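Local coordinates for protein ATP grasp ligase (Microcystis aeruginosa MRC, PDB 5IG9) that probably acts as an ATP-grasp ligase, using ATP to activate carboxylates of a peptide precursor and close bonds between its side chains, consistent with microviridin biosynthesis, at residues 53-58 and 62-67; 70-75 and 103-108; 3-8 and 13-18; 275-280 and 315-320. All blocks are in the same frame, centred on the assembly; numbering follows the deposited sequence.

Contact 1 (53-58 and 62-67); sequences GIITDG and LELKEV
Leu62 pairs with Ile55 through two backbone bonds, the shorter from Leu62 N to Ile55 O at 2.8 Å. Their side chains lie side by side on the same face of the sheet, and the methyls CD1 of Leu62 and CD1 of Ile55 meet at 3.9 Å. Phe30 of the neighbouring parallel sheet touches both. Glu63 comes next, opposite Ile54 in a non-hydrogen-bonded pair whose side chains leave from the other face. The touch there is slight: the bent glutamate brings OE1 to 4.1 Å from CD1 of Ile54. At Leu64 the backbone makes its last bond across, N to Gly53 O at 2.8 Å, with the donor above the carbonyl plane. With CG beside its own backbone N (chi1 -63°), the leucine turns back over Gly53: CG lies 3.4 Å from Gly53 O, and CD2 reaches CD1 of Ile55 at 3.7 Å. With an alanine here, CG and both methyls are gone, which is likely to open a gap beside Gly53 and leave the tip of Ile55 without this partner. The pairing is that of a beta hairpin, strands 54-57 and 60-63, two of the three strands of a small antiparallel sheet, with 54-57 in the middle.

Contact 2 (70-75 and 103-108); sequences VWYRRM and GMIASL
Ile105 is the bump that the helix 87-107 pushes toward the strand, and Val70 and Tyr72 form the hollow that receives it. The two residues lie two positions apart in the strand, so they come off the same face, while Trp71 between them goes to the opposite face and the helix 14-23. Ile105 divides its branches between them. CG2 of Ile105 lies 4.3 Å from CG1 of Val70. The longer branch, with CG1 beside the backbone N and the chain extended beyond it (chi2 169°), carries CD1 to the edge of the Tyr72 ring, near the ring plane, 3.9 Å from CE1. The two side chains cross at about a right angle, a methyl abutting a rim. In Tyr72, CG anti to the backbone N (chi1 -167°) swings the ring out toward the helix, and the sulfur of Met75 covers one of its faces, SD lying 3.7 Å above the plane and offset toward the rim. Leu108, just past the end of the helix, supplies a second, smaller bump: its CD1 meets CG2 of Val70 at 4.0 Å, again with the side chains crossed. Val70 therefore takes one partner on each of its methyls. Val6 from the adjoining strand and Ile116 from the helix 116-122 also touch Ile105. This is the helix-on-strand packing of a beta-alpha-beta unit, strand 69-72, helix 87-107 and strand 111-113. No hydrogen bond or salt bridge crosses here, so between these two segments the fit rests on apolar packing.

Contact 3 (3-8 and 13-18); sequences VLIVTF and ESIPLV
Ile15 reaches from the first turn of its helix toward Thr7, the two side chains meeting tip to tip. CB of Ile15 is still 5.2 Å from OG1 of Thr7, so the branches beyond it do the touching. CG2 of Ile15, anti to the backbone N, heads for the strand residue two places before Thr7 and comes within 4.4 Å of CG2 of Ile5. The other branch starts beside the backbone N, and CG1 of Ile15 is 4.0 Å from OG1 of Thr7. A further bend (chi2 -58°) folds the last methyl in toward the strand rather than letting it run out straight. This is the opening of a Rossmann-like beta-alpha-beta unit, in which strand 3-7 leads through a short loop into helix 14-23, which packs on the sheet on its way to strand 29-33. At the tip, CD1 of Ile15 has the most neighbours: OG1 of Thr7 at 3.8 Å, CB of Thr7 at 3.9 Å and CG2 of Ile5 at 4.2 Å. The threonine hydroxyl meets this methyl by packing; OG1 also hydrogen-bonds with Asp11 OD2 in the connecting loop. Trp71, from the next strand of the sheet, touches both Ile5 and Ile15, and Arg31 on the other neighbouring strand touches Thr7 and Ile15.

Contact 4 (275-280 and 315-320); sequences LNYGAI and QAIAEI
Tyr277 and Ile317 bring together two elements of the C-terminal, ATP-grasp part of the chain: strand 277-284 of its five-stranded antiparallel sheet and the final helix, 313-323. The helix lies across the start of the strand, and two residues one turn apart, Ile317 and Ile320, make the touches. Both touches are apolar. CD1 of Ile317 comes to 4.1 Å from CE1 of Tyr277, approaching the ring obliquely. Phe301 touches both of these residues, and Leu113 of the parallel sheet packs on Ile317. One turn on, Ile320 has CG1 anti to its backbone N and stays extended beyond it (chi2 178°), which stretches CD1 out to 4.0 Å from CB of Asn276. The asparagine thus offers the helix its aliphatic carbon. Phe111 packs on both Asn276 and Ile320, while Val221 of the next strand also touches Ile320.

No hydrogen bond joins the two segments; the polar bonds run to other residues or stay within the helix. Tyr277 OH is hydrogen-bonded to Gly299 O, which holds the far end of the ring. The backbone N of Asn276 bonds Asp114 OD1, and that of Tyr277 makes a weak bond to OD2 of the same carboxylate, anchoring the entry to the strand on the N-terminal domain. A further polar link belongs to the helix alone, spanning one turn: Gln315 NE2 donates to Glu319 OE2 at 3.1 Å, entering on the anti side of the carboxylate.

How the contacts relate
Contacts 2 and 3 share the parallel sheet of the N-terminal domain, on neighbouring strands, with centres about 12 Å apart; Trp71 N probably bonds to Leu4 O at 2.8 Å. Their helices lie on opposite faces of that sheet. Contact 1 is a hairpin at the domain's edge, joined to contact 2 by packing of Ile55 CD1 on Met104 SD at 3.9 Å. Contact 4 belongs to the ATP-grasp part, and its helix meets the N-terminal domain: Ile317 CG2 is 4.1 Å from Trp71 CE2 of contact 2, and Ala318 CB is 3.9 Å from Val18 O of contact 3. Contacts 1 and 4 do not touch, their centres being about 24 Å apart.

Contact 1 (53-58 and 62-67)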
loop_
_atom_site.group_PDB
_atom_site.type_symbol
_atom_site.label_atom_id
_atom_site.label_comp_id
_atom_site.label_asym_id
_atom_site.label_seq_id
_atom_site.Cartn_x
_atom_site.Cartn_y
_atom_site.Cartn_z
ATOM N N GLY A 53 -9.863 -11.782 19.669
ATOM C CA GLY A 53 -10.403 -10.877 18.671
ATOM C C GLY A 53 -11.688 -11.427 18.085
ATOM O O GLY A 53 -11.858 -12.639 17.909
ATOM N N ILE A 54 -12.615 -10.527 17.783
ATOM C CA ILE A 54 -13.976 -10.931 17.455
ATOM C C ILE A 54 -14.593 -9.892 16.529
ATOM O O ILE A 54 -14.459 -8.681 16.744
ATOM C CB ILE A 54 -14.809 -11.126 18.741
ATOM C CG1 ILE A 54 -16.232 -11.554 18.415
ATOM C CG2 ILE A 54 -14.792 -9.869 19.598
ATOM C CD1 ILE A 54 -16.994 -11.979 19.631
ATOM N N ILE A 55 -15.269 -10.380 15.495
ATOM C CA ILE A 55 -16.022 -9.554 14.562
ATOM C C ILE A 55 -17.496 -9.866 14.758
ATOM O O ILE A 55 -17.903 -11.032 14.678
ATOM C CB ILE A 55 -15.606 -9.819 13.105
ATOM C CG1 ILE A 55 -14.085 -9.790 12.970
ATOM C CG2 ILE A 55 -16.258 -8.813 12.175
ATOM C CD1 ILE A 55 -13.602 -10.093 11.578
ATOM N N THR A 56 -18.294 -8.834 15.016
ATOM C CA THR A 56 -19.720 -8.994 15.270
ATOM C C THR A 56 -20.515 -8.262 14.199
ATOM O O THR A 56 -20.326 -7.058 14.001
ATOM C CB THR A 56 -20.098 -8.465 16.656
ATOM O OG1 THR A 56 -19.329 -9.138 17.664
ATOM C CG2 THR A 56 -21.577 -8.683 16.922
ATOM N N ASP A 57 -21.406 -8.986 13.518
ATOM C CA ASP A 57 -22.314 -8.420 12.517
ATOM C C ASP A 57 -23.730 -8.880 12.853
ATOM O O ASP A 57 -24.160 -9.948 12.404
ATOM C CB ASP A 57 -21.915 -8.846 11.104
ATOM C CG ASP A 57 -22.643 -8.065 10.018
ATOM O OD1 ASP A 57 -23.608 -7.336 10.337
ATOM O OD2 ASP A 57 -22.252 -8.185 8.839
ATOM N N GLY A 58 -24.452 -8.071 13.629
ATOM C CA GLY A 58 -25.802 -8.416 14.043
ATOM C C GLY A 58 -25.839 -9.718 14.816
ATOM O O GLY A 58 -25.148 -9.869 15.829
ATOM N N LEU A 62 -17.903 -13.823 14.695
ATOM C CA LEU A 62 -16.743 -14.558 14.203
ATOM C C LEU A 62 -15.578 -14.340 15.157
ATOM O O LEU A 62 -15.076 -13.220 15.279
ATOM C CB LEU A 62 -16.388 -14.112 12.778
ATOM C CG LEU A 62 -15.294 -14.818 11.971
ATOM C CD1 LEU A 62 -14.039 -13.965 11.946
ATOM C CD2 LEU A 62 -14.991 -16.220 12.494
ATOM N N GLU A 63 -15.162 -15.404 15.834
ATOM C CA GLU A 63 -13.977 -15.348 16.673
ATOM C C GLU A 63 -12.746 -15.559 15.805
ATOM O O GLU A 63 -12.677 -16.519 15.033
ATOM C CB GLU A 63 -14.046 -16.398 17.783
ATOM C CG GLU A 63 -15.196 -16.196 18.762
ATOM C CD GLU A 63 -14.738 -16.175 20.211
ATOM O OE1 GLU A 63 -15.345 -15.439 21.019
ATOM O OE2 GLU A 63 -13.769 -16.892 20.544
ATOM N N LEU A 64 -11.772 -14.656 15.928
ATOM C CA LEU A 64 -10.629 -14.670 15.024
ATOM C C LEU A 64 -9.698 -15.851 15.262
ATOM O O LEU A 64 -8.867 -16.146 14.397
ATOM C CB LEU A 64 -9.855 -13.362 15.143
ATOM C CG LEU A 64 -10.661 -12.131 14.736
ATOM C CD1 LEU A 64 -9.858 -10.869 14.974
ATOM C CD2 LEU A 64 -11.094 -12.227 13.283
ATOM N N LYS A 65 -9.807 -16.531 16.404
ATOM C CA LYS A 65 -8.986 -17.717 16.622
ATOM C C LYS A 65 -9.442 -18.893 15.770
ATOM O O LYS A 65 -8.652 -19.814 15.529
ATOM C CB LYS A 65 -9.001 -18.115 18.099
ATOM C CG LYS A 65 -10.371 -18.524 18.624
ATOM C CD LYS A 65 -10.281 -19.070 20.041
ATOM C CE LYS A 65 -11.646 -19.498 20.559
ATOM N NZ LYS A 65 -11.561 -20.093 21.922
ATOM N N GLU A 66 -10.692 -18.881 15.311
ATOM C CA GLU A 66 -11.265 -19.957 14.518
ATOM C C GLU A 66 -11.113 -19.724 13.020
ATOM O O GLU A 66 -11.663 -20.495 12.225
ATOM C CB GLU A 66 -12.745 -20.131 14.872
ATOM C CG GLU A 66 -13.006 -20.374 16.354
ATOM C CD GLU A 66 -14.460 -20.155 16.731
ATOM O OE1 GLU A 66 -14.864 -20.568 17.839
ATOM O OE2 GLU A 66 -15.198 -19.564 15.915
ATOM N N VAL A 67 -10.384 -18.685 12.623
ATOM C CA VAL A 67 -10.158 -18.393 11.211
ATOM C C VAL A 67 -9.056 -19.308 10.692
ATOM O O VAL A 67 -7.920 -19.276 11.178
ATOM C CB VAL A 67 -9.803 -16.913 11.002
ATOM C CG1 VAL A 67 -9.151 -16.699 9.643
ATOM C CG2 VAL A 67 -11.053 -16.048 11.133
#

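Contact 2 (70-75 and 103-108)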
loop_
_atom_site.group_PDB
_atom_site.type_symbol
_atom_site.label_atom_id
_atom_site.label_comp_id
_atom_site.label_asym_id
_atom_site.label_seq_id
_atom_site.Cartn_x
_atom_site.Cartn_y
_atom_site.Cartn_z
ATOM N N VAL A 70 -8.224 -16.908 4.810
ATOM C CA VAL A 70 -8.656 -15.543 4.529
ATOM C C VAL A 70 -8.685 -15.338 3.021
ATOM O O VAL A 70 -7.685 -15.582 2.336
ATOM C CB VAL A 70 -7.734 -14.494 5.183
ATOM C CG1 VAL A 70 -8.208 -13.089 4.835
ATOM C CG2 VAL A 70 -7.683 -14.685 6.688
ATOM N N TRP A 71 -9.821 -14.876 2.507
ATOM C CA TRP A 71 -9.947 -14.473 1.112
ATOM C C TRP A 71 -9.845 -12.953 1.051
ATOM O O TRP A 71 -10.802 -12.243 1.378
ATOM C CB TRP A 71 -11.259 -14.962 0.505
ATOM C CG TRP A 71 -11.307 -14.795 -0.983
ATOM C CD1 TRP A 71 -10.242 -14.632 -1.824
ATOM C CD2 TRP A 71 -12.477 -14.766 -1.809
ATOM N NE1 TRP A 71 -10.679 -14.509 -3.120
ATOM C CE2 TRP A 71 -12.047 -14.585 -3.136
ATOM C CE3 TRP A 71 -13.848 -14.877 -1.553
ATOM C CZ2 TRP A 71 -12.937 -14.514 -4.205
ATOM C CZ3 TRP A 71 -14.730 -14.806 -2.615
ATOM C CH2 TRP A 71 -14.272 -14.626 -3.923
ATOM N N TYR A 72 -8.680 -12.459 0.638
ATOM C CA TYR A 72 -8.418 -11.023 0.539
ATOM C C TYR A 72 -9.040 -10.529 -0.764
ATOM O O TYR A 72 -8.369 -10.301 -1.774
ATOM C CB TYR A 72 -6.916 -10.760 0.605
ATOM C CG TYR A 72 -6.522 -9.318 0.812
ATOM C CD1 TYR A 72 -7.054 -8.572 1.856
ATOM C CD2 TYR A 72 -5.593 -8.710 -0.020
ATOM C CE1 TYR A 72 -6.686 -7.257 2.051
ATOM C CE2 TYR A 72 -5.217 -7.398 0.167
ATOM C CZ TYR A 72 -5.764 -6.674 1.205
ATOM O OH TYR A 72 -5.391 -5.363 1.396
ATOM N N ARG A 73 -10.361 -10.361 -0.728
ATOM C CA ARG A 73 -11.159 -10.128 -1.941
ATOM C C ARG A 73 -11.315 -8.636 -2.233
ATOM O O ARG A 73 -10.643 -8.099 -3.118
ATOM C CB ARG A 73 -12.510 -10.837 -1.804
ATOM C CG ARG A 73 -13.612 -10.384 -2.749
ATOM C CD ARG A 73 -13.305 -10.681 -4.201
ATOM N NE ARG A 73 -14.384 -10.197 -5.054
ATOM C CZ ARG A 73 -14.364 -10.234 -6.381
ATOM N NH1 ARG A 73 -13.312 -10.734 -7.017
ATOM N NH2 ARG A 73 -15.396 -9.769 -7.068
ATOM N N ARG A 74 -12.193 -7.954 -1.493
ATOM C CA ARG A 74 -12.507 -6.555 -1.753
ATOM C C ARG A 74 -12.295 -5.736 -0.492
ATOM O O ARG A 74 -12.702 -6.141 0.599
ATOM C CB ARG A 74 -13.946 -6.391 -2.259
ATOM C CG ARG A 74 -14.041 -5.891 -3.691
ATOM C CD ARG A 74 -12.861 -6.378 -4.511
ATOM N NE ARG A 74 -13.203 -6.567 -5.914
ATOM C CZ ARG A 74 -12.363 -7.047 -6.824
ATOM N NH1 ARG A 74 -11.129 -7.383 -6.475
ATOM N NH2 ARG A 74 -12.756 -7.194 -8.079
ATOM N N MET A 75 -11.661 -4.578 -0.646
ATOM C CA MET A 75 -11.286 -3.730 0.482
ATOM C C MET A 75 -11.902 -2.349 0.283
ATOM O O MET A 75 -11.330 -1.501 -0.407
ATOM C CB MET A 75 -9.769 -3.648 0.615
ATOM C CG MET A 75 -9.092 -4.991 0.847
ATOM S SD MET A 75 -9.020 -6.057 -0.610
ATOM C CE MET A 75 -8.167 -4.999 -1.775
ATOM N N GLY A 103 -4.252 -4.232 9.659
ATOM C CA GLY A 103 -3.474 -4.840 10.725
ATOM C C GLY A 103 -4.091 -6.132 11.221
ATOM O O GLY A 103 -3.380 -7.082 11.562
ATOM N N MET A 104 -5.424 -6.183 11.275
ATOM C CA MET A 104 -6.107 -7.420 11.635
ATOM C C MET A 104 -5.773 -8.532 10.650
ATOM O O MET A 104 -5.402 -9.640 11.049
ATOM C CB MET A 104 -7.616 -7.191 11.684
ATOM C CG MET A 104 -8.403 -8.465 11.916
ATOM S SD MET A 104 -10.182 -8.242 11.759
ATOM C CE MET A 104 -10.390 -8.415 9.989
ATOM N N ILE A 105 -5.904 -8.249 9.353
ATOM C CA ILE A 105 -5.659 -9.272 8.337
ATOM C C ILE A 105 -4.203 -9.714 8.360
ATOM O O ILE A 105 -3.900 -10.910 8.277
ATOM C CB ILE A 105 -6.067 -8.751 6.948
ATOM C CG1 ILE A 105 -7.552 -8.403 6.937
ATOM C CG2 ILE A 105 -5.737 -9.776 5.871
ATOM C CD1 ILE A 105 -7.985 -7.646 5.711
ATOM N N ALA A 106 -3.281 -8.759 8.486
ATOM C CA ALA A 106 -1.860 -9.083 8.459
ATOM C C ALA A 106 -1.411 -9.863 9.686
ATOM O O ALA A 106 -0.366 -10.520 9.638
ATOM C CB ALA A 106 -1.036 -7.803 8.327
ATOM N N SER A 107 -2.166 -9.804 10.783
ATOM C CA SER A 107 -1.813 -10.539 11.991
ATOM C C SER A 107 -2.411 -11.937 12.030
ATOM O O SER A 107 -1.911 -12.787 12.774
ATOM C CB SER A 107 -2.261 -9.762 13.231
ATOM O OG SER A 107 -1.675 -8.473 13.257
ATOM N N LEU A 108 -3.457 -12.192 11.251
ATOM C CA LEU A 108 -4.088 -13.503 11.242
ATOM C C LEU A 108 -3.163 -14.545 10.631
ATOM O O LEU A 108 -2.510 -14.301 9.611
ATOM C CB LEU A 108 -5.399 -13.457 10.463
ATOM C CG LEU A 108 -6.539 -12.640 11.068
ATOM C CD1 LEU A 108 -7.627 -12.428 10.032
ATOM C CD2 LEU A 108 -7.099 -13.335 12.297
#

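Contact 3 (3-8 and 13-18)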
loop_
_atom_site.group_PDB
_atom_site.type_symbol
_atom_site.label_atom_id
_atom_site.label_comp_id
_atom_site.label_asym_id
_atom_site.label_seq_id
_atom_site.Cartn_x
_atom_site.Cartn_y
_atom_site.Cartn_z
ATOM N N VAL A 3 -13.442 -19.685 7.115
ATOM C CA VAL A 3 -12.859 -18.854 6.069
ATOM C C VAL A 3 -13.379 -17.432 6.234
ATOM O O VAL A 3 -14.588 -17.190 6.174
ATOM C CB VAL A 3 -13.186 -19.404 4.675
ATOM C CG1 VAL A 3 -12.785 -18.400 3.606
ATOM C CG2 VAL A 3 -12.481 -20.734 4.454
ATOM N N LEU A 4 -12.469 -16.492 6.450
ATOM C CA LEU A 4 -12.828 -15.083 6.533
ATOM C C LEU A 4 -12.775 -14.483 5.134
ATOM O O LEU A 4 -11.744 -14.560 4.459
ATOM C CB LEU A 4 -11.893 -14.333 7.479
ATOM C CG LEU A 4 -11.967 -12.807 7.426
ATOM C CD1 LEU A 4 -13.336 -12.290 7.849
ATOM C CD2 LEU A 4 -10.874 -12.211 8.283
ATOM N N ILE A 5 -13.883 -13.894 4.700
ATOM C CA ILE A 5 -14.001 -13.347 3.354
ATOM C C ILE A 5 -14.064 -11.834 3.471
ATOM O O ILE A 5 -15.045 -11.275 3.975
ATOM C CB ILE A 5 -15.220 -13.909 2.614
ATOM C CG1 ILE A 5 -14.996 -15.388 2.318
ATOM C CG2 ILE A 5 -15.462 -13.140 1.328
ATOM C CD1 ILE A 5 -16.187 -16.086 1.738
ATOM N N VAL A 6 -13.015 -11.170 2.994
ATOM C CA VAL A 6 -12.870 -9.726 3.120
ATOM C C VAL A 6 -13.452 -9.092 1.860
ATOM O O VAL A 6 -12.823 -9.091 0.803
ATOM C CB VAL A 6 -11.411 -9.328 3.329
ATOM C CG1 VAL A 6 -11.299 -7.837 3.573
ATOM C CG2 VAL A 6 -10.818 -10.113 4.487
ATOM N N THR A 7 -14.659 -8.541 1.979
ATOM C CA THR A 7 -15.348 -7.956 0.835
ATOM C C THR A 7 -16.059 -6.671 1.240
ATOM O O THR A 7 -15.637 -5.994 2.181
ATOM C CB THR A 7 -16.347 -8.956 0.243
ATOM O OG1 THR A 7 -17.118 -8.315 -0.779
ATOM C CG2 THR A 7 -17.283 -9.478 1.321
ATOM N N PHE A 8 -17.127 -6.323 0.526
ATOM C CA PHE A 8 -17.977 -5.200 0.896
ATOM C C PHE A 8 -19.408 -5.534 0.494
ATOM O O PHE A 8 -19.664 -6.525 -0.193
ATOM C CB PHE A 8 -17.486 -3.880 0.275
ATOM C CG PHE A 8 -17.690 -3.771 -1.213
ATOM C CD1 PHE A 8 -17.085 -4.660 -2.087
ATOM C CD2 PHE A 8 -18.459 -2.747 -1.740
ATOM C CE1 PHE A 8 -17.268 -4.546 -3.451
ATOM C CE2 PHE A 8 -18.642 -2.626 -3.103
ATOM C CZ PHE A 8 -18.047 -3.527 -3.959
ATOM N N GLU A 13 -21.776 -11.365 -7.500
ATOM C CA GLU A 13 -22.169 -12.745 -7.255
ATOM C C GLU A 13 -20.986 -13.669 -6.997
ATOM O O GLU A 13 -21.192 -14.871 -6.797
ATOM C CB GLU A 13 -22.985 -13.277 -8.439
ATOM C CG GLU A 13 -24.130 -12.369 -8.890
ATOM C CD GLU A 13 -23.666 -11.198 -9.751
ATOM O OE1 GLU A 13 -22.701 -11.368 -10.528
ATOM O OE2 GLU A 13 -24.263 -10.105 -9.644
ATOM N N SER A 14 -19.758 -13.146 -7.001
ATOM C CA SER A 14 -18.608 -13.991 -6.707
ATOM C C SER A 14 -18.643 -14.477 -5.263
ATOM O O SER A 14 -18.231 -15.606 -4.971
ATOM C CB SER A 14 -17.313 -13.226 -6.977
ATOM O OG SER A 14 -17.487 -12.288 -8.025
ATOM N N ILE A 15 -19.136 -13.642 -4.350
ATOM C CA ILE A 15 -19.176 -13.963 -2.924
ATOM C C ILE A 15 -20.103 -15.148 -2.662
ATOM O O ILE A 15 -19.650 -16.146 -2.082
ATOM C CB ILE A 15 -19.587 -12.738 -2.093
ATOM C CG1 ILE A 15 -18.725 -11.537 -2.466
ATOM C CG2 ILE A 15 -19.455 -13.042 -0.611
ATOM C CD1 ILE A 15 -17.253 -11.788 -2.275
ATOM N N PRO A 16 -21.388 -15.108 -3.052
ATOM C CA PRO A 16 -22.243 -16.276 -2.785
ATOM C C PRO A 16 -21.799 -17.522 -3.525
ATOM O O PRO A 16 -22.061 -18.636 -3.055
ATOM C CB PRO A 16 -23.630 -15.809 -3.242
ATOM C CG PRO A 16 -23.357 -14.787 -4.266
ATOM C CD PRO A 16 -22.133 -14.064 -3.782
ATOM N N LEU A 17 -21.134 -17.368 -4.670
ATOM C CA LEU A 17 -20.615 -18.529 -5.385
ATOM C C LEU A 17 -19.557 -19.256 -4.565
ATOM O O LEU A 17 -19.483 -20.491 -4.586
ATOM C CB LEU A 17 -20.040 -18.096 -6.732
ATOM C CG LEU A 17 -20.997 -18.081 -7.920
ATOM C CD1 LEU A 17 -20.425 -17.222 -9.028
ATOM C CD2 LEU A 17 -21.232 -19.499 -8.411
ATOM N N VAL A 18 -18.738 -18.507 -3.826
ATOM C CA VAL A 18 -17.645 -19.111 -3.072
ATOM C C VAL A 18 -18.136 -19.649 -1.735
ATOM O O VAL A 18 -17.740 -20.742 -1.312
ATOM C CB VAL A 18 -16.504 -18.097 -2.884
ATOM C CG1 VAL A 18 -15.435 -18.668 -1.962
ATOM C CG2 VAL A 18 -15.907 -17.729 -4.228
#

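Contact 4 (275-280 and 315-320)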
loop_
_atom_site.group_PDB
_atom_site.type_symbol
_atom_site.label_atom_id
_atom_site.label_comp_id
_atom_site.label_asym_id
_atom_site.label_seq_id
_atom_site.Cartn_x
_atom_site.Cartn_y
_atom_site.Cartn_z
ATOM N N LEU A 275 1.874 -15.165 -5.278
ATOM C CA LEU A 275 0.429 -15.162 -5.415
ATOM C C LEU A 275 -0.096 -16.560 -5.709
ATOM O O LEU A 275 0.548 -17.356 -6.397
ATOM C CB LEU A 275 -0.011 -14.206 -6.526
ATOM C CG LEU A 275 0.302 -12.725 -6.311
ATOM C CD1 LEU A 275 -0.246 -11.891 -7.457
ATOM C CD2 LEU A 275 -0.249 -12.242 -4.981
ATOM N N ASN A 276 -1.281 -16.852 -5.171
ATOM C CA ASN A 276 -2.035 -18.036 -5.557
ATOM C C ASN A 276 -3.332 -17.693 -6.278
ATOM O O ASN A 276 -4.100 -18.603 -6.608
ATOM C CB ASN A 276 -2.325 -18.915 -4.332
ATOM C CG ASN A 276 -1.126 -19.753 -3.918
ATOM O OD1 ASN A 276 -0.605 -20.547 -4.704
ATOM N ND2 ASN A 276 -0.679 -19.574 -2.680
ATOM N N TYR A 277 -3.600 -16.412 -6.526
ATOM C CA TYR A 277 -4.667 -15.983 -7.418
ATOM C C TYR A 277 -4.174 -14.795 -8.226
ATOM O O TYR A 277 -3.394 -13.976 -7.734
ATOM C CB TYR A 277 -5.953 -15.602 -6.668
ATOM C CG TYR A 277 -7.012 -14.996 -7.568
ATOM C CD1 TYR A 277 -7.901 -15.803 -8.267
ATOM C CD2 TYR A 277 -7.111 -13.618 -7.733
ATOM C CE1 TYR A 277 -8.862 -15.255 -9.098
ATOM C CE2 TYR A 277 -8.069 -13.062 -8.561
ATOM C CZ TYR A 277 -8.941 -13.886 -9.241
ATOM O OH TYR A 277 -9.898 -13.340 -10.065
ATOM N N GLY A 278 -4.634 -14.708 -9.471
ATOM C CA GLY A 278 -4.268 -13.592 -10.323
ATOM C C GLY A 278 -5.053 -13.530 -11.615
ATOM O O GLY A 278 -5.279 -14.558 -12.260
ATOM N N ALA A 279 -5.481 -12.333 -12.002
ATOM C CA ALA A 279 -6.129 -12.115 -13.290
ATOM C C ALA A 279 -5.123 -11.436 -14.210
ATOM O O ALA A 279 -4.735 -10.287 -13.978
ATOM C CB ALA A 279 -7.397 -11.279 -13.139
ATOM N N ILE A 280 -4.699 -12.155 -15.247
ATOM C CA ILE A 280 -3.639 -11.718 -16.146
ATOM C C ILE A 280 -4.246 -11.345 -17.487
ATOM O O ILE A 280 -5.107 -12.060 -18.013
ATOM C CB ILE A 280 -2.563 -12.806 -16.319
ATOM C CG1 ILE A 280 -1.996 -13.203 -14.958
ATOM C CG2 ILE A 280 -1.461 -12.330 -17.260
ATOM C CD1 ILE A 280 -0.885 -14.215 -15.039
ATOM N N GLN A 315 -15.354 -22.606 -7.745
ATOM C CA GLN A 315 -15.059 -23.901 -7.144
ATOM C C GLN A 315 -13.575 -24.030 -6.823
ATOM O O GLN A 315 -13.199 -24.503 -5.746
ATOM C CB GLN A 315 -15.510 -25.024 -8.077
ATOM C CG GLN A 315 -15.322 -26.417 -7.508
ATOM C CD GLN A 315 -16.134 -26.644 -6.247
ATOM O OE1 GLN A 315 -17.293 -26.236 -6.158
ATOM N NE2 GLN A 315 -15.526 -27.294 -5.262
ATOM N N ALA A 316 -12.711 -23.607 -7.750
ATOM C CA ALA A 316 -11.274 -23.730 -7.523
ATOM C C ALA A 316 -10.818 -22.833 -6.381
ATOM O O ALA A 316 -9.935 -23.208 -5.602
ATOM C CB ALA A 316 -10.504 -23.398 -8.802
ATOM N N ILE A 317 -11.410 -21.643 -6.268
ATOM C CA ILE A 317 -11.058 -20.734 -5.181
ATOM C C ILE A 317 -11.492 -21.315 -3.844
ATOM O O ILE A 317 -10.724 -21.324 -2.875
ATOM C CB ILE A 317 -11.683 -19.347 -5.416
ATOM C CG1 ILE A 317 -11.060 -18.685 -6.645
ATOM C CG2 ILE A 317 -11.517 -18.464 -4.182
ATOM C CD1 ILE A 317 -11.646 -17.333 -6.960
ATOM N N ALA A 318 -12.731 -21.805 -3.773
ATOM C CA ALA A 318 -13.222 -22.402 -2.536
ATOM C C ALA A 318 -12.391 -23.614 -2.135
ATOM O O ALA A 318 -12.196 -23.872 -0.942
ATOM C CB ALA A 318 -14.693 -22.786 -2.687
ATOM N N GLU A 319 -11.884 -24.368 -3.113
ATOM C CA GLU A 319 -11.072 -25.537 -2.787
ATOM C C GLU A 319 -9.737 -25.131 -2.175
ATOM O O GLU A 319 -9.346 -25.645 -1.123
ATOM C CB GLU A 319 -10.865 -26.408 -4.030
ATOM C CG GLU A 319 -12.112 -27.185 -4.444
ATOM C CD GLU A 319 -11.901 -28.036 -5.687
ATOM O OE1 GLU A 319 -10.763 -28.067 -6.202
ATOM O OE2 GLU A 319 -12.873 -28.672 -6.151
ATOM N N ILE A 320 -9.024 -24.199 -2.810
ATOM C CA ILE A 320 -7.724 -23.804 -2.275
ATOM C C ILE A 320 -7.889 -23.066 -0.951
ATOM O O ILE A 320 -6.969 -23.043 -0.124
ATOM C CB ILE A 320 -6.940 -22.967 -3.307
ATOM C CG1 ILE A 320 -5.458 -22.903 -2.934
ATOM C CG2 ILE A 320 -7.500 -21.560 -3.404
ATOM C CD1 ILE A 320 -4.620 -22.143 -3.928
#